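Local coordinates for protein enoyl-CoA hydratase/carnithine racemase (Thermus thermophilus JL-18, PDB 6SL9) that probably catalyses the isomerisation that forms oxepin-CoA in bacterial phenylacetic acid catabolism, as a member of the crotonase (enoyl-CoA hydratase/isomerase) family, at residues A[9-13]-A[14-18]; A[26-30]-A[31-35]; A[199-202]-A[203-206]. All blocks are in the same frame, centred on the assembly; numbering follows the deposited sequence.

Contact 1: residues A[9-13]-A[14-18]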
ATOM      1  N   GLU A   9     -26.676 -18.051 -13.863  1.00 14.01           N
ATOM      2  CA  GLU A   9     -26.754 -19.514 -13.971  1.00 16.23           C
ATOM      3  C   GLU A   9     -26.015 -20.084 -12.755  1.00 13.69           C
ATOM      4  O   GLU A   9     -24.973 -19.633 -12.437  1.00 16.30           O
ATOM      5  CB  GLU A   9     -26.075 -19.966 -15.260  1.00 22.71           C
ATOM      6  CG  GLU A   9     -25.743 -21.435 -15.318  1.00 35.61           C
ATOM      7  CD  GLU A   9     -24.717 -21.789 -16.374  1.00 51.70           C
ATOM      8  OE1 GLU A   9     -24.176 -22.908 -16.275  1.00 56.65           O
ATOM      9  OE2 GLU A   9     -24.455 -20.951 -17.262  1.00 44.31           O
ATOM     10  N   ARG A  10     -26.538 -21.133 -12.171  1.00 17.58           N
ATOM     11  CA  ARG A  10     -25.896 -21.828 -11.074  1.00 16.53           C
ATOM     12  C   ARG A  10     -25.238 -23.092 -11.625  1.00 16.94           C
ATOM     13  O   ARG A  10     -25.858 -23.877 -12.363  1.00 21.79           O
ATOM     14  CB  ARG A  10     -26.838 -22.178  -9.924  1.00 19.31           C
ATOM     15  CG  ARG A  10     -26.095 -22.740  -8.717  1.00 21.19           C
ATOM     16  CD  ARG A  10     -26.879 -22.772  -7.417  1.00 23.60           C
ATOM     17  NE  ARG A  10     -28.107 -23.565  -7.483  1.00 25.86           N
ATOM     18  CZ  ARG A  10     -28.218 -24.858  -7.242  1.00 28.69           C
ATOM     19  NH1 ARG A  10     -29.412 -25.411  -7.279  1.00 32.45           N
ATOM     20  NH2 ARG A  10     -27.156 -25.604  -6.988  1.00 30.33           N
ATOM     21  N   GLN A  11     -23.968 -23.264 -11.300  1.00 16.53           N
ATOM     22  CA  GLN A  11     -23.199 -24.486 -11.624  1.00 19.47           C
ATOM     23  C   GLN A  11     -22.663 -24.989 -10.281  1.00 17.81           C
ATOM     24  O   GLN A  11     -21.846 -24.277  -9.643  1.00 16.47           O
ATOM     25  CB  GLN A  11     -22.073 -24.150 -12.588  1.00 21.93           C
ATOM     26  CG  GLN A  11     -22.542 -23.546 -13.894  1.00 26.30           C
ATOM     27  CD  GLN A  11     -21.612 -23.997 -14.981  1.00 36.66           C
ATOM     28  OE1 GLN A  11     -20.989 -25.041 -14.881  1.00 48.29           O
ATOM     29  NE2 GLN A  11     -21.461 -23.175 -15.997  1.00 38.63           N
ATOM     30  N   ASP A  12     -23.162 -26.125  -9.791  1.00 19.73           N
ATOM     31  CA  ASP A  12     -22.815 -26.587  -8.415  1.00 20.79           C
ATOM     32  C   ASP A  12     -23.132 -25.486  -7.411  1.00 17.82           C
ATOM     33  O   ASP A  12     -24.295 -25.026  -7.255  1.00 19.03           O
ATOM     34  CB  ASP A  12     -21.303 -26.837  -8.255  1.00 23.56           C
ATOM     35  CG  ASP A  12     -20.692 -27.986  -9.049  1.00 42.68           C
ATOM     36  OD1 ASP A  12     -21.366 -28.541  -9.972  1.00 66.19           O
ATOM     37  OD2 ASP A  12     -19.522 -28.343  -8.745  1.00 69.21           O
ATOM     38  N   GLY A  13     -22.096 -25.130  -6.684  1.00 15.40           N
ATOM     39  CA  GLY A  13     -22.150 -24.109  -5.623  1.00 15.09           C
ATOM     40  C   GLY A  13     -21.803 -22.703  -6.099  1.00 12.56           C
ATOM     41  O   GLY A  13     -21.604 -21.829  -5.258  1.00 12.59           O
ATOM     42  N   VAL A  14     -21.718 -22.491  -7.414  1.00 12.49           N
ATOM     43  CA  VAL A  14     -21.289 -21.203  -7.992  1.00 12.48           C
ATOM     44  C   VAL A  14     -22.472 -20.529  -8.692  1.00 12.52           C
ATOM     45  O   VAL A  14     -23.074 -21.132  -9.600  1.00 14.04           O
ATOM     46  CB  VAL A  14     -20.098 -21.388  -8.950  1.00 12.98           C
ATOM     47  CG1 VAL A  14     -19.673 -20.035  -9.526  1.00 13.84           C
ATOM     48  CG2 VAL A  14     -18.943 -22.066  -8.252  1.00 14.08           C
ATOM     49  N   LEU A  15     -22.705 -19.275  -8.368  1.00 11.73           N
ATOM     50  CA  LEU A  15     -23.607 -18.434  -9.168  1.00 11.61           C
ATOM     51  C   LEU A  15     -22.731 -17.677 -10.179  1.00 11.30           C
ATOM     52  O   LEU A  15     -21.943 -16.857  -9.769  1.00 12.03           O
ATOM     53  CB  LEU A  15     -24.431 -17.510  -8.279  1.00 12.04           C
ATOM     54  CG  LEU A  15     -25.355 -16.564  -9.020  1.00 13.37           C
ATOM     55  CD1 LEU A  15     -26.433 -17.296  -9.784  1.00 17.43           C
ATOM     56  CD2 LEU A  15     -26.007 -15.588  -8.068  1.00 15.39           C
ATOM     57  N   VAL A  16     -22.995 -17.919 -11.456  1.00 11.68           N
ATOM     58  CA  VAL A  16     -22.294 -17.264 -12.564  1.00 11.51           C
ATOM     59  C   VAL A  16     -23.157 -16.110 -13.059  1.00 11.19           C
ATOM     60  O   VAL A  16     -24.314 -16.341 -13.498  1.00 12.17           O
ATOM     61  CB  VAL A  16     -21.978 -18.259 -13.673  1.00 13.32           C
ATOM     62  CG1 VAL A  16     -21.171 -17.528 -14.746  1.00 14.19           C
ATOM     63  CG2 VAL A  16     -21.211 -19.469 -13.208  1.00 13.79           C
ATOM     64  N   LEU A  17     -22.592 -14.936 -12.969  1.00 11.16           N
ATOM     65  CA  LEU A  17     -23.224 -13.677 -13.421  1.00 11.16           C
ATOM     66  C   LEU A  17     -22.506 -13.161 -14.657  1.00 11.36           C
ATOM     67  O   LEU A  17     -21.290 -13.026 -14.623  1.00 12.21           O
ATOM     68  CB  LEU A  17     -23.175 -12.628 -12.314  1.00 11.29           C
ATOM     69  CG  LEU A  17     -23.854 -13.041 -11.003  1.00 12.23           C
ATOM     70  CD1 LEU A  17     -23.795 -11.926  -9.971  1.00 14.25           C
ATOM     71  CD2 LEU A  17     -25.305 -13.516 -11.218  1.00 12.56           C
ATOM     72  N   THR A  18     -23.254 -12.838 -15.696  1.00 11.56           N
ATOM     73  CA  THR A  18     -22.676 -12.371 -16.952  1.00 11.14           C
ATOM     74  C   THR A  18     -23.310 -11.045 -17.318  1.00 11.14           C
ATOM     75  O   THR A  18     -24.533 -10.988 -17.555  1.00 13.10           O
ATOM     76  CB  THR A  18     -22.806 -13.419 -18.055  1.00 12.44           C
ATOM     77  OG1 THR A  18     -22.322 -14.678 -17.621  1.00 13.82           O
ATOM     78  CG2 THR A  18     -22.086 -12.968 -19.311  1.00 13.32           C
TER
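Glu-9 and Val-16 face each other as an antiparallel hydrogen-bonded pair and exchange two backbone bonds, Glu-9 N to Val-16 O at 2.9 Å and Val-16 N to Glu-9 O at 2.8 Å. Gln-11 and Val-14 repeat the pattern. Gln-11 N gives a nearly straight bond to Val-14 O (164° at the hydrogen), whereas Val-14 N reaches Gln-11 O at 2.9 Å from above the carbonyl plane, closing the turn. Between the two pairs lies the non-hydrogen-bonded pair Arg-10 and Leu-15, where Arg-10 CA makes a CH...O contact of 3.3 Å with Val-14 O.

Side-chain packing between the strands is light. On the face shared by Glu-9, Gln-11, Val-14 and Val-16, Gln-11 CG approaches Val-16 CG2 to 4.3 Å, and Val-14 is covered by Leu-191 and Ala-194 of helix 186-197. On the other face the methyl CD1 of Leu-15 rests 3.8 Å from the backbone oxygen Glu-9 O.

The polar end of Arg-10 turns from the partner strand. Its chain bends at chi3 (59°), and NH2 donates 2.9 Å to Asp-12 O, which lies in the guanidinium plane, while NH1 forms a salt bridge with Glu-48. Asp-12 and Gly-13 occupy the corners of a type II' turn in a beta hairpin with a two-residue loop; its strand 6-11 is outermost, within this chain, in the crotonase-fold sheet.

Contact 2: residues A[26-30]-A[31-35]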
ATOM      1  N   ASN A  26     -21.190  -4.032 -22.965  1.00 12.50           N
ATOM      2  CA  ASN A  26     -21.641  -4.168 -21.563  1.00 11.46           C
ATOM      3  C   ASN A  26     -21.551  -2.850 -20.820  1.00 11.14           C
ATOM      4  O   ASN A  26     -21.215  -2.827 -19.606  1.00 12.47           O
ATOM      5  CB  ASN A  26     -20.932  -5.326 -20.870  1.00 12.14           C
ATOM      6  CG  ASN A  26     -21.048  -6.602 -21.672  1.00 12.11           C
ATOM      7  OD1 ASN A  26     -22.098  -6.882 -22.256  1.00 13.67           O
ATOM      8  ND2 ASN A  26     -19.988  -7.393 -21.672  1.00 12.49           N
ATOM      9  N   ALA A  27     -21.933  -1.791 -21.490  1.00 13.20           N
ATOM     10  CA  ALA A  27     -21.897  -0.457 -20.892  1.00 13.38           C
ATOM     11  C   ALA A  27     -22.843  -0.423 -19.702  1.00 13.06           C
ATOM     12  O   ALA A  27     -23.941  -0.982 -19.755  1.00 17.42           O
ATOM     13  CB  ALA A  27     -22.206   0.549 -21.937  1.00 17.15           C
ATOM     14  N   ILE A  28     -22.403   0.279 -18.667  0.50 12.58           N
ATOM     15  CA  ILE A  28     -23.125   0.339 -17.374  0.50 13.03           C
ATOM     16  C   ILE A  28     -24.239   1.390 -17.407  0.50 11.91           C
ATOM     17  O   ILE A  28     -24.017   2.528 -17.822  0.50 13.46           O
ATOM     18  CB  ILE A  28     -22.118   0.554 -16.239  0.50 12.70           C
ATOM     19  CG1 ILE A  28     -21.243  -0.694 -16.071  0.50 12.63           C
ATOM     20  CG2 ILE A  28     -22.827   0.962 -14.952  0.50 12.96           C
ATOM     21  CD1 ILE A  28     -19.988  -0.456 -15.272  0.50 15.98           C
ATOM     22  N   THR A  29     -25.411   1.008 -16.921  1.00 13.05           N
ATOM     23  CA  THR A  29     -26.547   1.914 -16.689  1.00 12.84           C
ATOM     24  C   THR A  29     -27.117   1.641 -15.309  1.00 12.59           C
ATOM     25  O   THR A  29     -26.871   0.579 -14.720  1.00 12.38           O
ATOM     26  CB  THR A  29     -27.646   1.734 -17.725  1.00 14.04           C
ATOM     27  OG1 THR A  29     -28.155   0.403 -17.588  1.00 14.63           O
ATOM     28  CG2 THR A  29     -27.171   2.095 -19.090  1.00 15.52           C
ATOM     29  N   GLY A  30     -27.946   2.566 -14.850  1.00 14.24           N
ATOM     30  CA  GLY A  30     -28.636   2.353 -13.562  1.00 15.24           C
ATOM     31  C   GLY A  30     -29.463   1.098 -13.614  1.00 12.62           C
ATOM     32  O   GLY A  30     -29.540   0.379 -12.633  1.00 13.70           O
ATOM     33  N   GLU A  31     -30.135   0.841 -14.733  1.00 12.95           N
ATOM     34  CA  GLU A  31     -30.925  -0.394 -14.857  1.00 12.94           C
ATOM     35  C   GLU A  31     -30.040  -1.639 -14.666  1.00 12.04           C
ATOM     36  O   GLU A  31     -30.411  -2.580 -13.949  1.00 12.06           O
ATOM     37  CB  GLU A  31     -31.611  -0.398 -16.199  1.00 13.86           C
ATOM     38  CG  GLU A  31     -32.406  -1.665 -16.413  1.00 14.51           C
ATOM     39  CD  GLU A  31     -33.061  -1.850 -17.784  1.00 15.07           C
ATOM     40  OE1 GLU A  31     -32.833  -0.977 -18.693  1.00 18.90           O
ATOM     41  OE2 GLU A  31     -33.793  -2.843 -17.915  1.00 15.75           O
ATOM     42  N   LEU A  32     -28.918  -1.663 -15.344  1.00 11.33           N
ATOM     43  CA  LEU A  32     -27.958  -2.767 -15.203  1.00 10.94           C
ATOM     44  C   LEU A  32     -27.494  -2.906 -13.764  1.00 10.58           C
ATOM     45  O   LEU A  32     -27.435  -4.024 -13.233  1.00 11.30           O
ATOM     46  CB  LEU A  32     -26.828  -2.677 -16.226  1.00 11.90           C
ATOM     47  CG  LEU A  32     -25.796  -3.794 -16.172  1.00 12.50           C
ATOM     48  CD1 LEU A  32     -25.133  -3.925 -17.548  1.00 14.14           C
ATOM     49  CD2 LEU A  32     -24.719  -3.537 -15.149  1.00 13.31           C
ATOM     50  N   LEU A  33     -27.185  -1.796 -13.136  1.00 11.57           N
ATOM     51  CA  LEU A  33     -26.694  -1.820 -11.740  1.00 10.67           C
ATOM     52  C   LEU A  33     -27.770  -2.311 -10.801  1.00 10.92           C
ATOM     53  O   LEU A  33     -27.449  -3.107  -9.877  1.00 11.40           O
ATOM     54  CB  LEU A  33     -26.186  -0.440 -11.379  1.00 12.50           C
ATOM     55  CG  LEU A  33     -24.901  -0.026 -12.088  1.00 12.07           C
ATOM     56  CD1 LEU A  33     -24.557   1.433 -11.820  1.00 15.06           C
ATOM     57  CD2 LEU A  33     -23.739  -0.914 -11.668  1.00 14.62           C
ATOM     58  N   ASP A  34     -29.053  -1.916 -11.019  1.00 10.81           N
ATOM     59  CA  ASP A  34     -30.113  -2.481 -10.170  1.00 10.84           C
ATOM     60  C   ASP A  34     -30.155  -4.014 -10.344  1.00 10.41           C
ATOM     61  O   ASP A  34     -30.370  -4.719  -9.371  1.00 10.52           O
ATOM     62  CB  ASP A  34     -31.445  -1.853 -10.513  1.00 10.58           C
ATOM     63  CG  ASP A  34     -31.606  -0.425  -9.993  1.00 12.40           C
ATOM     64  OD1 ASP A  34     -30.844  -0.002  -9.124  1.00 14.45           O
ATOM     65  OD2 ASP A  34     -32.611   0.202 -10.398  1.00 15.64           O
ATOM     66  N   ALA A  35     -30.021  -4.507 -11.578  1.00 10.50           N
ATOM     67  CA  ALA A  35     -30.077  -5.951 -11.850  1.00 11.03           C
ATOM     68  C   ALA A  35     -28.853  -6.635 -11.229  1.00 10.21           C
ATOM     69  O   ALA A  35     -28.971  -7.756 -10.709  1.00 11.45           O
ATOM     70  CB  ALA A  35     -30.234  -6.203 -13.320  1.00 12.59           C
TER
HETATM   71  O   HOH W   1     -30.300   0.291 -19.436  1.00 27.21           O
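Thr-29 turns its hydroxyl back over the first turn of the helix, with OG1 set between its own N and carbonyl carbon (chi1 63°). From there OG1 takes the hydrogen of Leu-32 N at 3.1 Å in a nearly straight bond, 169° at the hydrogen: Thr-29 is the N-cap. Glu-31 runs out on the same side as an extended chain, and a water joins the two, lying 2.8 Å from Thr-29 OG1 and donating to Glu-31 OE1.

Leu-33 and Ile-28 cross obliquely. In one of the two conformers modelled for Ile-28, its CG2, anti to the backbone N, meets Leu-33 CD1 at 3.6 Å, so a branch from the loop lies against the end of a helical side chain. Leu-33 CG also sits 3.3 Å from Thr-29 O, the carbonyl that receives Leu-33 N. Gly-30 O binds Asp-34 N at 2.8 Å, continuing the helical ladder; the carboxylate of Asp-34 has its salt bridge with Arg-83.

The N-terminus of helix 30-45 is thus set between several elements. Leu-33 packs on Tyr-84 and Val-87 of helix 77-93, Ile-28 on Ala-109 and Leu-113 of helix 109-115, and Leu-32 on Ile-6 of strand 6-11.

Contact 3: residues A[199-202]-A[203-206]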
ATOM      1  N   GLN A 199     -16.196 -24.920  -2.183  1.00 13.44           N
ATOM      2  CA  GLN A 199     -15.992 -26.038  -1.225  1.00 13.16           C
ATOM      3  C   GLN A 199     -15.266 -25.535   0.014  1.00 13.47           C
ATOM      4  O   GLN A 199     -15.067 -26.306   0.949  1.00 15.46           O
ATOM      5  CB  GLN A 199     -15.170 -27.152  -1.887  1.00 16.76           C
ATOM      6  CG  GLN A 199     -15.897 -27.811  -3.054  1.00 19.55           C
ATOM      7  CD  GLN A 199     -17.127 -28.571  -2.596  1.00 26.89           C
ATOM      8  OE1 GLN A 199     -18.189 -28.491  -3.195  1.00 34.76           O
ATOM      9  NE2 GLN A 199     -17.011 -29.299  -1.489  1.00 28.98           N
ATOM     10  N   GLY A 200     -14.860 -24.285   0.054  1.00 12.57           N
ATOM     11  CA  GLY A 200     -14.036 -23.762   1.134  1.00 11.25           C
ATOM     12  C   GLY A 200     -14.857 -23.205   2.285  1.00 11.54           C
ATOM     13  O   GLY A 200     -16.096 -23.219   2.311  1.00 12.14           O
ATOM     14  N   PRO A 201     -14.148 -22.666   3.294  1.00 10.92           N
ATOM     15  CA  PRO A 201     -14.792 -22.189   4.527  1.00 11.42           C
ATOM     16  C   PRO A 201     -15.365 -20.786   4.290  1.00 10.40           C
ATOM     17  O   PRO A 201     -14.716 -19.788   4.562  1.00 11.55           O
ATOM     18  CB  PRO A 201     -13.649 -22.196   5.552  1.00 12.41           C
ATOM     19  CG  PRO A 201     -12.401 -21.943   4.722  1.00 13.00           C
ATOM     20  CD  PRO A 201     -12.663 -22.634   3.395  1.00 12.59           C
ATOM     21  N   THR A 202     -16.593 -20.761   3.816  1.00 10.98           N
ATOM     22  CA  THR A 202     -17.203 -19.524   3.327  1.00 10.29           C
ATOM     23  C   THR A 202     -17.201 -18.427   4.407  1.00 10.01           C
ATOM     24  O   THR A 202     -17.022 -17.235   4.074  1.00 10.95           O
ATOM     25  CB  THR A 202     -18.599 -19.826   2.792  1.00 11.22           C
ATOM     26  OG1 THR A 202     -18.571 -21.002   2.011  1.00 11.47           O
ATOM     27  CG2 THR A 202     -19.185 -18.674   2.026  1.00 11.39           C
ATOM     28  N   ARG A 203     -17.443 -18.805   5.645  1.00 10.26           N
ATOM     29  CA  ARG A 203     -17.443 -17.792   6.723  1.00 11.28           C
ATOM     30  C   ARG A 203     -16.053 -17.197   6.899  1.00 10.63           C
ATOM     31  O   ARG A 203     -15.916 -15.970   7.167  1.00 11.24           O
ATOM     32  CB  ARG A 203     -17.950 -18.326   8.044  1.00 11.59           C
ATOM     33  CG  ARG A 203     -19.369 -18.861   8.021  1.00 12.62           C
ATOM     34  CD  ARG A 203     -20.364 -17.851   7.520  1.00 15.51           C
ATOM     35  NE  ARG A 203     -20.340 -16.624   8.325  1.00 16.28           N
ATOM     36  CZ  ARG A 203     -20.584 -15.382   7.918  1.00 18.61           C
ATOM     37  NH1 ARG A 203     -20.461 -14.360   8.765  1.00 25.03           N
ATOM     38  NH2 ARG A 203     -20.888 -15.129   6.663  1.00 22.87           N
ATOM     39  N   ALA A 204     -15.023 -18.009   6.846  1.00 10.58           N
ATOM     40  CA  ALA A 204     -13.657 -17.502   6.991  1.00 11.61           C
ATOM     41  C   ALA A 204     -13.358 -16.578   5.821  1.00 11.16           C
ATOM     42  O   ALA A 204     -12.771 -15.518   6.010  1.00 11.13           O
ATOM     43  CB  ALA A 204     -12.672 -18.614   7.095  1.00 12.48           C
ATOM     44  N   TYR A 205     -13.846 -16.904   4.616  1.00 10.86           N
ATOM     45  CA  TYR A 205     -13.640 -15.990   3.469  1.00 10.97           C
ATOM     46  C   TYR A 205     -14.349 -14.680   3.758  1.00 11.01           C
ATOM     47  O   TYR A 205     -13.783 -13.588   3.522  1.00 11.04           O
ATOM     48  CB  TYR A 205     -14.138 -16.605   2.169  1.00 11.08           C
ATOM     49  CG  TYR A 205     -13.470 -17.882   1.714  1.00 11.26           C
ATOM     50  CD1 TYR A 205     -12.132 -18.145   1.872  1.00 10.91           C
ATOM     51  CD2 TYR A 205     -14.198 -18.806   0.991  1.00 11.29           C
ATOM     52  CE1 TYR A 205     -11.529 -19.268   1.331  1.00 12.53           C
ATOM     53  CE2 TYR A 205     -13.632 -19.937   0.450  1.00 11.30           C
ATOM     54  CZ  TYR A 205     -12.294 -20.192   0.629  1.00 11.31           C
ATOM     55  OH  TYR A 205     -11.734 -21.313   0.101  1.00 12.68           O
ATOM     56  N   ALA A 206     -15.591 -14.716   4.179  1.00 10.86           N
ATOM     57  CA  ALA A 206     -16.390 -13.499   4.387  1.00 11.56           C
ATOM     58  C   ALA A 206     -15.721 -12.585   5.400  1.00 10.62           C
ATOM     59  O   ALA A 206     -15.685 -11.386   5.198  1.00 11.09           O
ATOM     60  CB  ALA A 206     -17.738 -13.918   4.882  1.00 11.96           C
TER
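Tyr-205 lays its ring over the carbonyl of Pro-201, whose O stands 3.6 Å above the ring plane, offset toward the rim. This is the start of helix 202-214, with Pro-201 at the N-cap position and at the centre of an inverse gamma turn. A proline side chain has no acceptor to offer the first helical N-H groups; what it offers the helix is its backbone O and its ring.

The phenol end reaches back along the incoming loop. With CG anti to the carbonyl carbon (chi1 -62°), the Tyr-205 ring extends past the proline, passing slantwise over the pyrrolidine, and CZ meets Pro-201 CD at 3.7 Å. Its OH lies 3.5 Å from Gly-200 CA, close over a residue that has no side chain. An alanine at Tyr-205 removes the ring and hydroxyl that cover Pro-201 CD and Gly-200 CA, and is likely to leave a gap there and the incoming loop less firmly held. On another side of the proline, Pro-201 CB rests against Ala-204 CB at 4.0 Å.

Val-133 of the second subunit packs on both Pro-201 and Tyr-205, which places this helix start at a subunit interface of the trimer. Within the chain, Arg-50 bonds both Gly-200 O and Thr-202 OG1, and Arg-203 forms a salt bridge with Glu-95.

Two backbone bonds begin the helix: Tyr-205 N gives to Pro-201 O at 3.0 Å, and Ala-206 N to Thr-202 O at 2.9 Å.

Overall arrangement
The three sites illustrate how short-range contacts gather at the ends of secondary structure elements: a hairpin turn in contact 1 and helix N-termini in contacts 2 and 3. They follow in series. Strand 14-19 leads into the loop before helix 30-45, with the centres of contacts 1 and 2 about 19 Å apart. Contact 3 is about 17 Å from contact 1, centre to centre. Arg-50, which binds the 199-202 loop, also shares a backbone bond with Gly-13 of the hairpin. Contacts 2 and 3 lie on opposite sides of the chain's centre, about 29 Å between centres, and contact 3 alone meets another subunit. In this apo form no substrate marks the active site.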